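Local coordinates for MgGH51 (Meripilus giganteus, PDB 6ZPZ), which is a family 51 alpha-L-arabinofuranosidase that probably releases terminal arabinofuranosyl units from plant cell-wall arabinoxylans and related glycans, at residues A[24-29]-A[488-493]; A[230-235]-A[255-260]; A[400-405]-A[427-432]. All coordinates share one frame; numbering follows the deposited sequence.

From the N terminus, the first half of contact 1 (24-29) lies in the loop after strand 20-21. Its mate, 488-493, comes more than 450 residues later, beyond strand 474-479, so contact 1 joins the two ends of the eight-stranded parallel sheet. Contacts 2 and 3 lie within that long span, one after the other. Contact 2 closes a short loop of 19 residues between the turn after strand 224-227 and strand 257-258. Contact 3 closes the beta-alpha-beta unit of strands 396-403 and 424-432. Contact 1 packs against each of the other two, which do not touch each other. All three reach the bound LX5, whose pocket is thus walled by distant parts of the chain.

Contact 1 (A[24-29]-A[488-493]); sequences DINHSG and STQWTP. With LX5 ([(1~{S},2~{S},3~{S},4~{S})-2-(hydroxymethyl)-3,4-bis(oxidanyl)cyclopentyl] hydrogen sulfate), chain G.
S488 OG sits at the edge of the H27 imidazole, near its plane and 3.2 Å from H27 CD2, while H27 ND1 turns to D30 O. The W491 indole has P493 O at its edge, in plane, and LX5 O12 reaches it obliquely, 3.3 Å from W491 CZ3. The N26 amide joins the two loops. Q490 N meets N26 OD1 in the carbonyl plane at 2.7 Å, and W491 N adds a weak bond to the same oxygen. In return N26 N donates to Q490 OE1 at 2.7 Å, tilted 21° from the amide plane; a bend in the glutamine chain (chi2 81°) folds OE1 back to that N-H. N26 ND2 is taken by L483 O. An alanine in place of N26 would lose the acceptor and is likely to leave the Q490 and W491 N-H groups without their shared mate, letting the loop shift. I25 CD1 rests on W491 CB (3.9 Å) and faces LX5 C6. With W491 CG trans to its own N (chi1 -176°), the indole swings away from N26 and toward the ligand. The loop after barrel strand 20-21 and the loop after strand 483-485, beyond the last barrel strand, thus meet at the catalytic mouth of a (beta/alpha)8 barrel.

Contact 2 (A[230-235]-A[255-260]); sequences GNNLEG and PGRVGD. With LX5 ([(1~{S},2~{S},3~{S},4~{S})-2-(hydroxymethyl)-3,4-bis(oxidanyl)cyclopentyl] hydrogen sulfate), chain G.
D260 OD2 is gripped from opposite faces of its carboxylate: G235 N arrives 44° out of the plane at 3.0 Å, and R257 NH2 comes from the other face, on the syn side, in a salt bridge of 3.0 Å. This oxygen also lies 3.1 Å from N231 O, an acceptor facing an acceptor, a closeness that the two donors probably offset. The R257 chain bends at chi3 (-71°), turning both terminal nitrogens to N232 O; the bonds are weak, NH1 to that oxygen at 2.8 Å and NH2 at 3.0 Å. NH2 has a further partner in T240 O, and G235 CA lies at the guanidinium edge. N232 reaches across in turn: its OD1 accepts D260 N at 2.9 Å in the carbonyl plane, while ND2 goes to N265 OD1. A water links N231 ND2 to D260 O. On the ligand side N231 N donates to LX5 O8 at 2.8 Å, nearly straight at 171°, and N231 OD1 is held by N350 ND2. The short helix 231-234 therefore follows barrel strand 224-227 with its first N-H on the ligand, while R257 of strand 257-258 holds N232 O and D260, just after that strand, takes G235 N past the helix end; strand 257-258 pairs antiparallel with strand 264-265.

Contact 3 (A[400-405]-A[427-432]); sequences HVYQTP and EGEYAA. With LX5 ([(1~{S},2~{S},3~{S},4~{S})-2-(hydroxymethyl)-3,4-bis(oxidanyl)cyclopentyl] hydrogen sulfate), chain G.
E429 OE1 is joined covalently to LX5 C2 (1.7 Å); Y402 OH shares a hydrogen bond of 2.7 Å with LX5 O7, and O7 also donates to E429 OE1. Y402 lies on strand 396-403 and E429 at the corner within the neighbouring parallel strand 424-432, the two strands of a beta-alpha-beta unit in the (beta/alpha)8 barrel. The covalent bond is consistent with E429 being the nucleophile, as expected for a retaining enzyme of this family. Its extended side chain, CG opposite the backbone N (chi1 -173°), runs between two aromatic rings. E429 CB lies over the H400 ring centre in a CH-pi contact of 3.4 Å, 9° off the normal, while Y402 OH approaches E429 CG to 3.3 Å, the two side chains crossing at about a right angle. The H400 ring is itself held at both nitrogens, ND1 by E351 and NE2 by D398, so the ring's rotation is fixed beneath E429 CB. The Y402 ring also meets W491.

Behind this shell the strands keep register: V401 N donates to E429 O at 2.9 Å, A431 N weakly to V401 O, and Q403 N to A431 O at 3.3 Å. On the other side of the sheet V401 CG1 packs on Y430 CB, facing helix 405-410. T404 OG1 caps that helix at W407 N, and next to it P405 CG rests 3.9 Å from A432 CB.

Contact 1 (A[24-29]-A[488-493])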
loop_
_atom_site.group_PDB
_atom_site.type_symbol
_atom_site.label_atom_id
_atom_site.label_comp_id
_atom_site.label_asym_id
_atom_site.label_seq_id
_atom_site.Cartn_x
_atom_site.Cartn_y
_atom_site.Cartn_z
ATOM N N ASP A 24 -3.550 -3.267 3.714
ATOM C CA ASP A 24 -4.678 -2.355 4.033
ATOM C C ASP A 24 -4.567 -1.946 5.499
ATOM O O ASP A 24 -4.972 -2.722 6.364
ATOM C CB ASP A 24 -6.039 -2.974 3.718
ATOM C CG ASP A 24 -7.027 -1.890 3.314
ATOM O OD1 ASP A 24 -6.844 -0.759 3.786
ATOM O OD2 ASP A 24 -7.896 -2.176 2.461
ATOM N N ILE A 25 -3.974 -0.778 5.740
ATOM C CA ILE A 25 -3.762 -0.160 7.075
ATOM C C ILE A 25 -3.986 1.331 6.876
ATOM O O ILE A 25 -3.693 1.810 5.782
ATOM C CB ILE A 25 -2.364 -0.443 7.656
ATOM C CG1 ILE A 25 -2.229 0.095 9.079
ATOM C CG2 ILE A 25 -1.254 0.110 6.764
ATOM C CD1 ILE A 25 -0.887 -0.205 9.706
ATOM N N ASN A 26 -4.572 2.021 7.851
ATOM C CA ASN A 26 -4.876 3.467 7.680
ATOM C C ASN A 26 -5.720 3.675 6.414
ATOM O O ASN A 26 -5.488 4.678 5.742
ATOM C CB ASN A 26 -3.594 4.293 7.514
ATOM C CG ASN A 26 -2.538 4.013 8.552
ATOM O OD1 ASN A 26 -2.841 3.892 9.744
ATOM N ND2 ASN A 26 -1.291 4.005 8.127
ATOM N N HIS A 27 -6.617 2.753 6.042
ATOM C CA HIS A 27 -7.398 2.826 4.771
ATOM C C HIS A 27 -6.434 3.095 3.594
ATOM O O HIS A 27 -6.634 4.006 2.758
ATOM C CB HIS A 27 -8.534 3.832 4.926
ATOM C CG HIS A 27 -9.676 3.237 5.676
ATOM N ND1 HIS A 27 -10.636 2.441 5.083
ATOM C CD2 HIS A 27 -9.948 3.225 6.992
ATOM C CE1 HIS A 27 -11.502 2.049 6.007
ATOM N NE2 HIS A 27 -11.082 2.509 7.179
ATOM N N SER A 28 -5.370 2.323 3.534
ATOM C CA SER A 28 -4.426 2.352 2.404
ATOM C C SER A 28 -5.050 1.666 1.177
ATOM O O SER A 28 -4.586 1.920 0.048
ATOM C CB SER A 28 -3.154 1.713 2.808
ATOM O OG SER A 28 -3.393 0.365 3.110
ATOM N N GLY A 29 -5.889 0.647 1.407
ATOM C CA GLY A 29 -6.580 -0.121 0.354
ATOM C C GLY A 29 -7.934 0.503 0.098
ATOM O O GLY A 29 -8.086 1.449 -0.710
ATOM N N SER A 488 -8.310 8.401 8.920
ATOM C CA SER A 488 -8.430 7.068 9.560
ATOM C C SER A 488 -7.059 6.430 9.674
ATOM O O SER A 488 -6.714 5.594 8.844
ATOM C CB SER A 488 -9.396 6.215 8.833
ATOM O OG SER A 488 -9.720 5.048 9.578
ATOM N N THR A 489 -6.359 6.821 10.726
ATOM C CA THR A 489 -4.950 6.472 10.993
ATOM C C THR A 489 -4.904 5.502 12.161
ATOM O O THR A 489 -5.423 5.861 13.208
ATOM C CB THR A 489 -4.172 7.757 11.256
ATOM O OG1 THR A 489 -4.232 8.521 10.046
ATOM C CG2 THR A 489 -2.763 7.456 11.659
ATOM N N GLN A 490 -4.337 4.314 11.956
ATOM C CA GLN A 490 -4.058 3.377 13.069
ATOM C C GLN A 490 -2.569 3.424 13.400
ATOM O O GLN A 490 -2.201 2.844 14.375
ATOM C CB GLN A 490 -4.515 1.973 12.725
ATOM C CG GLN A 490 -6.005 1.841 12.520
ATOM C CD GLN A 490 -6.450 2.286 11.137
ATOM O OE1 GLN A 490 -5.917 1.841 10.140
ATOM N NE2 GLN A 490 -7.416 3.200 11.068
ATOM N N TRP A 491 -1.745 4.031 12.545
ATOM C CA TRP A 491 -0.279 3.966 12.661
ATOM C C TRP A 491 0.310 5.198 12.002
ATOM O O TRP A 491 -0.153 5.542 10.906
ATOM C CB TRP A 491 0.286 2.694 12.028
ATOM C CG TRP A 491 1.754 2.600 12.253
ATOM C CD1 TRP A 491 2.747 3.258 11.588
ATOM C CD2 TRP A 491 2.400 1.834 13.282
ATOM N NE1 TRP A 491 3.964 2.908 12.096
ATOM C CE2 TRP A 491 3.785 2.027 13.122
ATOM C CE3 TRP A 491 1.946 0.977 14.285
ATOM C CZ2 TRP A 491 4.715 1.443 13.974
ATOM C CZ3 TRP A 491 2.867 0.402 15.134
ATOM C CH2 TRP A 491 4.233 0.642 14.982
ATOM N N THR A 492 1.224 5.860 12.717
ATOM C CA THR A 492 2.116 6.911 12.178
ATOM C C THR A 492 3.537 6.583 12.616
ATOM O O THR A 492 3.759 5.854 13.583
ATOM C CB THR A 492 1.697 8.298 12.674
ATOM O OG1 THR A 492 1.972 8.409 14.068
ATOM C CG2 THR A 492 0.229 8.595 12.483
ATOM N N PRO A 493 4.562 7.081 11.910
ATOM C CA PRO A 493 4.408 7.807 10.656
ATOM C C PRO A 493 4.266 6.875 9.449
ATOM O O PRO A 493 4.608 5.700 9.499
ATOM C CB PRO A 493 5.739 8.546 10.532
ATOM C CG PRO A 493 6.692 7.592 11.151
ATOM C CD PRO A 493 5.959 6.925 12.288
HETATM C C1 LX5 G . 4.000 -3.683 11.743
HETATM C C2 LX5 G . 4.716 -4.879 11.163
HETATM C C6 LX5 G . 2.628 -1.967 10.328
HETATM C C5 LX5 G . 2.784 -3.400 10.852
HETATM C C3 LX5 G . 3.744 -5.636 10.306
HETATM C C4 LX5 G . 2.840 -4.507 9.816
HETATM O O7 LX5 G . 3.672 -1.604 9.418
HETATM O O8 LX5 G . 1.471 -4.911 9.747
HETATM O O9 LX5 G . 4.395 -6.427 9.299
HETATM O O10 LX5 G . 3.618 -4.303 12.966
HETATM S S11 LX5 G . 3.626 -3.538 14.245
HETATM O O12 LX5 G . 2.607 -2.595 13.791
HETATM O O13 LX5 G . 3.245 -4.334 15.410
HETATM O O14 LX5 G . 5.037 -3.075 14.392
#

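Contact 2 (A[230-235]-A[255-260])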
loop_
_atom_site.group_PDB
_atom_site.type_symbol
_atom_site.label_atom_id
_atom_site.label_comp_id
_atom_site.label_asym_id
_atom_site.label_seq_id
_atom_site.Cartn_x
_atom_site.Cartn_y
_atom_site.Cartn_z
ATOM N N GLY A 230 2.471 -8.242 6.245
ATOM C CA GLY A 230 1.758 -7.366 7.151
ATOM C C GLY A 230 0.738 -8.087 8.042
ATOM O O GLY A 230 0.297 -9.174 7.753
ATOM N N ASN A 231 0.394 -7.460 9.147
ATOM C CA ASN A 231 -0.639 -7.944 10.088
ATOM C C ASN A 231 -1.903 -8.277 9.324
ATOM O O ASN A 231 -2.530 -9.248 9.674
ATOM C CB ASN A 231 -0.915 -6.940 11.190
ATOM C CG ASN A 231 0.227 -6.870 12.177
ATOM O OD1 ASN A 231 1.256 -7.502 11.981
ATOM N ND2 ASN A 231 0.033 -6.105 13.228
ATOM N N ASN A 232 -2.252 -7.489 8.310
ATOM C CA ASN A 232 -3.545 -7.663 7.610
ATOM C C ASN A 232 -3.623 -9.029 6.893
ATOM O O ASN A 232 -4.751 -9.455 6.574
ATOM C CB ASN A 232 -3.827 -6.513 6.672
ATOM C CG ASN A 232 -5.304 -6.280 6.461
ATOM O OD1 ASN A 232 -6.048 -6.081 7.431
ATOM N ND2 ASN A 232 -5.724 -6.258 5.205
ATOM N N LEU A 233 -2.501 -9.701 6.643
ATOM C CA LEU A 233 -2.510 -11.082 6.098
ATOM C C LEU A 233 -3.103 -12.048 7.124
ATOM O O LEU A 233 -3.736 -13.046 6.736
ATOM C CB LEU A 233 -1.064 -11.491 5.853
ATOM C CG LEU A 233 -0.855 -12.917 5.397
ATOM C CD1 LEU A 233 -1.380 -13.134 3.969
ATOM C CD2 LEU A 233 0.630 -13.269 5.495
ATOM N N GLU A 234 -2.790 -11.809 8.386
ATOM C CA GLU A 234 -2.878 -12.881 9.408
ATOM C C GLU A 234 -4.315 -13.128 9.844
ATOM O O GLU A 234 -4.629 -14.251 10.180
ATOM C CB GLU A 234 -1.987 -12.533 10.578
ATOM C CG GLU A 234 -0.542 -12.656 10.183
ATOM C CD GLU A 234 0.411 -12.441 11.324
ATOM O OE1 GLU A 234 1.096 -13.401 11.673
ATOM O OE2 GLU A 234 0.487 -11.296 11.824
ATOM N N GLY A 235 -5.142 -12.104 9.940
ATOM C CA GLY A 235 -6.456 -12.252 10.578
ATOM C C GLY A 235 -6.322 -12.240 12.091
ATOM O O GLY A 235 -5.199 -12.343 12.618
ATOM N N PRO A 255 -16.523 -11.801 -0.535
ATOM C CA PRO A 255 -17.295 -11.615 0.695
ATOM C C PRO A 255 -16.720 -10.506 1.577
ATOM O O PRO A 255 -17.430 -10.028 2.422
ATOM C CB PRO A 255 -17.208 -12.993 1.368
ATOM C CG PRO A 255 -15.950 -13.602 0.842
ATOM C CD PRO A 255 -15.811 -13.082 -0.577
ATOM N N GLY A 256 -15.475 -10.089 1.318
ATOM C CA GLY A 256 -14.711 -9.228 2.234
ATOM C C GLY A 256 -14.386 -9.927 3.534
ATOM O O GLY A 256 -14.784 -11.106 3.749
ATOM N N ARG A 257 -13.651 -9.230 4.376
ATOM C CA ARG A 257 -13.245 -9.789 5.664
ATOM C C ARG A 257 -12.995 -8.623 6.596
ATOM O O ARG A 257 -12.620 -7.538 6.137
ATOM C CB ARG A 257 -12.013 -10.659 5.455
ATOM C CG ARG A 257 -10.880 -9.925 4.758
ATOM C CD ARG A 257 -9.630 -10.763 4.735
ATOM N NE ARG A 257 -8.962 -10.924 6.019
ATOM C CZ ARG A 257 -7.919 -10.222 6.440
ATOM N NH1 ARG A 257 -7.420 -9.239 5.704
ATOM N NH2 ARG A 257 -7.432 -10.441 7.635
ATOM N N VAL A 258 -13.186 -8.880 7.879
ATOM C CA VAL A 258 -12.693 -7.964 8.942
ATOM C C VAL A 258 -11.169 -8.034 8.905
ATOM O O VAL A 258 -10.624 -9.108 9.053
ATOM C CB VAL A 258 -13.268 -8.339 10.317
ATOM C CG1 VAL A 258 -12.697 -7.504 11.449
ATOM C CG2 VAL A 258 -14.789 -8.237 10.302
ATOM N N GLY A 259 -10.543 -6.908 8.601
ATOM C CA GLY A 259 -9.086 -6.790 8.560
ATOM C C GLY A 259 -8.525 -6.687 9.963
ATOM O O GLY A 259 -9.281 -6.807 10.942
ATOM N N ASP A 260 -7.236 -6.413 10.072
ATOM C CA ASP A 260 -6.518 -6.439 11.370
ATOM C C ASP A 260 -6.263 -5.017 11.885
ATOM O O ASP A 260 -5.452 -4.886 12.761
ATOM C CB ASP A 260 -5.297 -7.332 11.193
ATOM C CG ASP A 260 -5.838 -8.708 10.859
ATOM O OD1 ASP A 260 -6.646 -9.217 11.699
ATOM O OD2 ASP A 260 -5.599 -9.182 9.698
HETATM C C1 LX5 G . 4.000 -3.683 11.743
HETATM C C2 LX5 G . 4.716 -4.879 11.163
HETATM C C6 LX5 G . 2.628 -1.967 10.328
HETATM C C5 LX5 G . 2.784 -3.400 10.852
HETATM C C3 LX5 G . 3.744 -5.636 10.306
HETATM C C4 LX5 G . 2.840 -4.507 9.816
HETATM O O7 LX5 G . 3.672 -1.604 9.418
HETATM O O8 LX5 G . 1.471 -4.911 9.747
HETATM O O9 LX5 G . 4.395 -6.427 9.299
HETATM O O10 LX5 G . 3.618 -4.303 12.966
HETATM S S11 LX5 G . 3.626 -3.538 14.245
HETATM O O12 LX5 G . 2.607 -2.595 13.791
HETATM O O13 LX5 G . 3.245 -4.334 15.410
HETATM O O14 LX5 G . 5.037 -3.075 14.392
HETATM O O HOH W 1 -2.761 -5.313 13.706
#

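Contact 3 (A[400-405]-A[427-432])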
loop_
_atom_site.group_PDB
_atom_site.type_symbol
_atom_site.label_atom_id
_atom_site.label_comp_id
_atom_site.label_asym_id
_atom_site.label_seq_id
_atom_site.Cartn_x
_atom_site.Cartn_y
_atom_site.Cartn_z
ATOM N N HIS A 400 12.688 -6.586 10.409
ATOM C CA HIS A 400 11.840 -5.440 10.799
ATOM C C HIS A 400 12.529 -4.596 11.870
ATOM O O HIS A 400 13.069 -5.174 12.834
ATOM C CB HIS A 400 10.489 -5.956 11.294
ATOM C CG HIS A 400 9.689 -6.612 10.223
ATOM N ND1 HIS A 400 8.375 -6.994 10.421
ATOM C CD2 HIS A 400 9.979 -6.910 8.937
ATOM C CE1 HIS A 400 7.898 -7.516 9.323
ATOM N NE2 HIS A 400 8.868 -7.497 8.388
ATOM N N VAL A 401 12.430 -3.273 11.747
ATOM C CA VAL A 401 12.860 -2.391 12.845
ATOM C C VAL A 401 12.107 -1.078 12.755
ATOM O O VAL A 401 12.132 -0.410 11.708
ATOM C CB VAL A 401 14.387 -2.207 12.899
ATOM C CG1 VAL A 401 14.983 -1.573 11.659
ATOM C CG2 VAL A 401 14.783 -1.420 14.140
ATOM N N TYR A 402 11.437 -0.782 13.846
ATOM C CA TYR A 402 10.910 0.554 14.191
ATOM C C TYR A 402 11.803 1.125 15.287
ATOM O O TYR A 402 12.053 0.430 16.296
ATOM C CB TYR A 402 9.446 0.426 14.586
ATOM C CG TYR A 402 8.521 0.188 13.421
ATOM C CD1 TYR A 402 8.707 0.840 12.213
ATOM C CD2 TYR A 402 7.444 -0.670 13.537
ATOM C CE1 TYR A 402 7.836 0.645 11.169
ATOM C CE2 TYR A 402 6.561 -0.876 12.493
ATOM C CZ TYR A 402 6.779 -0.229 11.292
ATOM O OH TYR A 402 5.903 -0.362 10.262
ATOM N N GLN A 403 12.320 2.332 15.073
ATOM C CA GLN A 403 13.311 2.890 16.032
ATOM C C GLN A 403 13.325 4.415 15.898
ATOM O O GLN A 403 12.462 4.984 15.159
ATOM C CB GLN A 403 14.682 2.204 15.816
ATOM C CG GLN A 403 15.103 1.214 16.909
ATOM C CD GLN A 403 15.265 1.851 18.280
ATOM O OE1 GLN A 403 15.358 3.061 18.413
ATOM N NE2 GLN A 403 15.265 1.035 19.322
ATOM N N THR A 404 14.231 5.056 16.631
ATOM C CA THR A 404 14.392 6.519 16.632
ATOM C C THR A 404 15.217 6.873 15.411
ATOM O O THR A 404 15.995 6.045 14.953
ATOM C CB THR A 404 15.106 7.016 17.902
ATOM O OG1 THR A 404 16.420 6.469 17.821
ATOM C CG2 THR A 404 14.437 6.635 19.203
ATOM N N PRO A 405 15.125 8.121 14.887
ATOM C CA PRO A 405 15.998 8.573 13.804
ATOM C C PRO A 405 17.482 8.355 14.077
ATOM O O PRO A 405 18.219 7.978 13.159
ATOM C CB PRO A 405 15.729 10.078 13.722
ATOM C CG PRO A 405 14.299 10.187 14.198
ATOM C CD PRO A 405 14.155 9.138 15.281
ATOM N N GLU A 427 14.807 -5.963 4.253
ATOM C CA GLU A 427 14.423 -5.035 5.327
ATOM C C GLU A 427 12.980 -4.625 5.049
ATOM O O GLU A 427 12.777 -3.549 4.509
ATOM C CB GLU A 427 15.373 -3.853 5.408
ATOM C CG GLU A 427 15.235 -3.119 6.729
ATOM C CD GLU A 427 16.096 -3.626 7.859
ATOM O OE1 GLU A 427 16.961 -4.464 7.604
ATOM O OE2 GLU A 427 15.847 -3.221 8.995
ATOM N N GLY A 428 12.024 -5.468 5.446
ATOM C CA GLY A 428 10.679 -5.476 4.857
ATOM C C GLY A 428 9.751 -4.516 5.567
ATOM O O GLY A 428 8.657 -4.234 5.026
ATOM N N GLU A 429 10.171 -4.030 6.729
ATOM C CA GLU A 429 9.367 -3.085 7.523
ATOM C C GLU A 429 10.311 -2.255 8.373
ATOM O O GLU A 429 10.915 -2.807 9.339
ATOM C CB GLU A 429 8.410 -3.885 8.392
ATOM C CG GLU A 429 7.443 -3.021 9.099
ATOM C CD GLU A 429 6.751 -3.792 10.176
ATOM O OE1 GLU A 429 5.553 -4.074 9.989
ATOM O OE2 GLU A 429 7.409 -4.090 11.214
ATOM N N TYR A 430 10.509 -0.994 8.005
ATOM C CA TYR A 430 11.379 -0.106 8.803
ATOM C C TYR A 430 10.853 1.310 8.702
ATOM O O TYR A 430 10.208 1.661 7.711
ATOM C CB TYR A 430 12.847 -0.271 8.398
ATOM C CG TYR A 430 13.262 0.352 7.098
ATOM C CD1 TYR A 430 13.068 -0.308 5.901
ATOM C CD2 TYR A 430 13.836 1.608 7.040
ATOM C CE1 TYR A 430 13.493 0.219 4.699
ATOM C CE2 TYR A 430 14.242 2.174 5.847
ATOM C CZ TYR A 430 14.072 1.480 4.660
ATOM O OH TYR A 430 14.466 2.022 3.475
ATOM N N ALA A 431 11.114 2.072 9.749
ATOM C CA ALA A 431 10.873 3.515 9.808
ATOM C C ALA A 431 11.425 4.038 11.132
ATOM O O ALA A 431 11.345 3.342 12.101
ATOM C CB ALA A 431 9.406 3.849 9.691
ATOM N N ALA A 432 11.986 5.226 11.111
ATOM C CA ALA A 432 12.135 6.068 12.311
ATOM C C ALA A 432 10.753 6.627 12.688
ATOM O O ALA A 432 10.247 7.526 12.003
ATOM C CB ALA A 432 13.174 7.127 12.066
HETATM C C1 LX5 G . 4.000 -3.683 11.743
HETATM C C2 LX5 G . 4.716 -4.879 11.163
HETATM C C6 LX5 G . 2.628 -1.967 10.328
HETATM C C5 LX5 G . 2.784 -3.400 10.852
HETATM C C3 LX5 G . 3.744 -5.636 10.306
HETATM C C4 LX5 G . 2.840 -4.507 9.816
HETATM O O7 LX5 G . 3.672 -1.604 9.418
HETATM O O8 LX5 G . 1.471 -4.911 9.747
HETATM O O9 LX5 G . 4.395 -6.427 9.299
HETATM O O10 LX5 G . 3.618 -4.303 12.966
HETATM S S11 LX5 G . 3.626 -3.538 14.245
HETATM O O12 LX5 G . 2.607 -2.595 13.791
HETATM O O13 LX5 G . 3.245 -4.334 15.410
HETATM O O14 LX5 G . 5.037 -3.075 14.392
#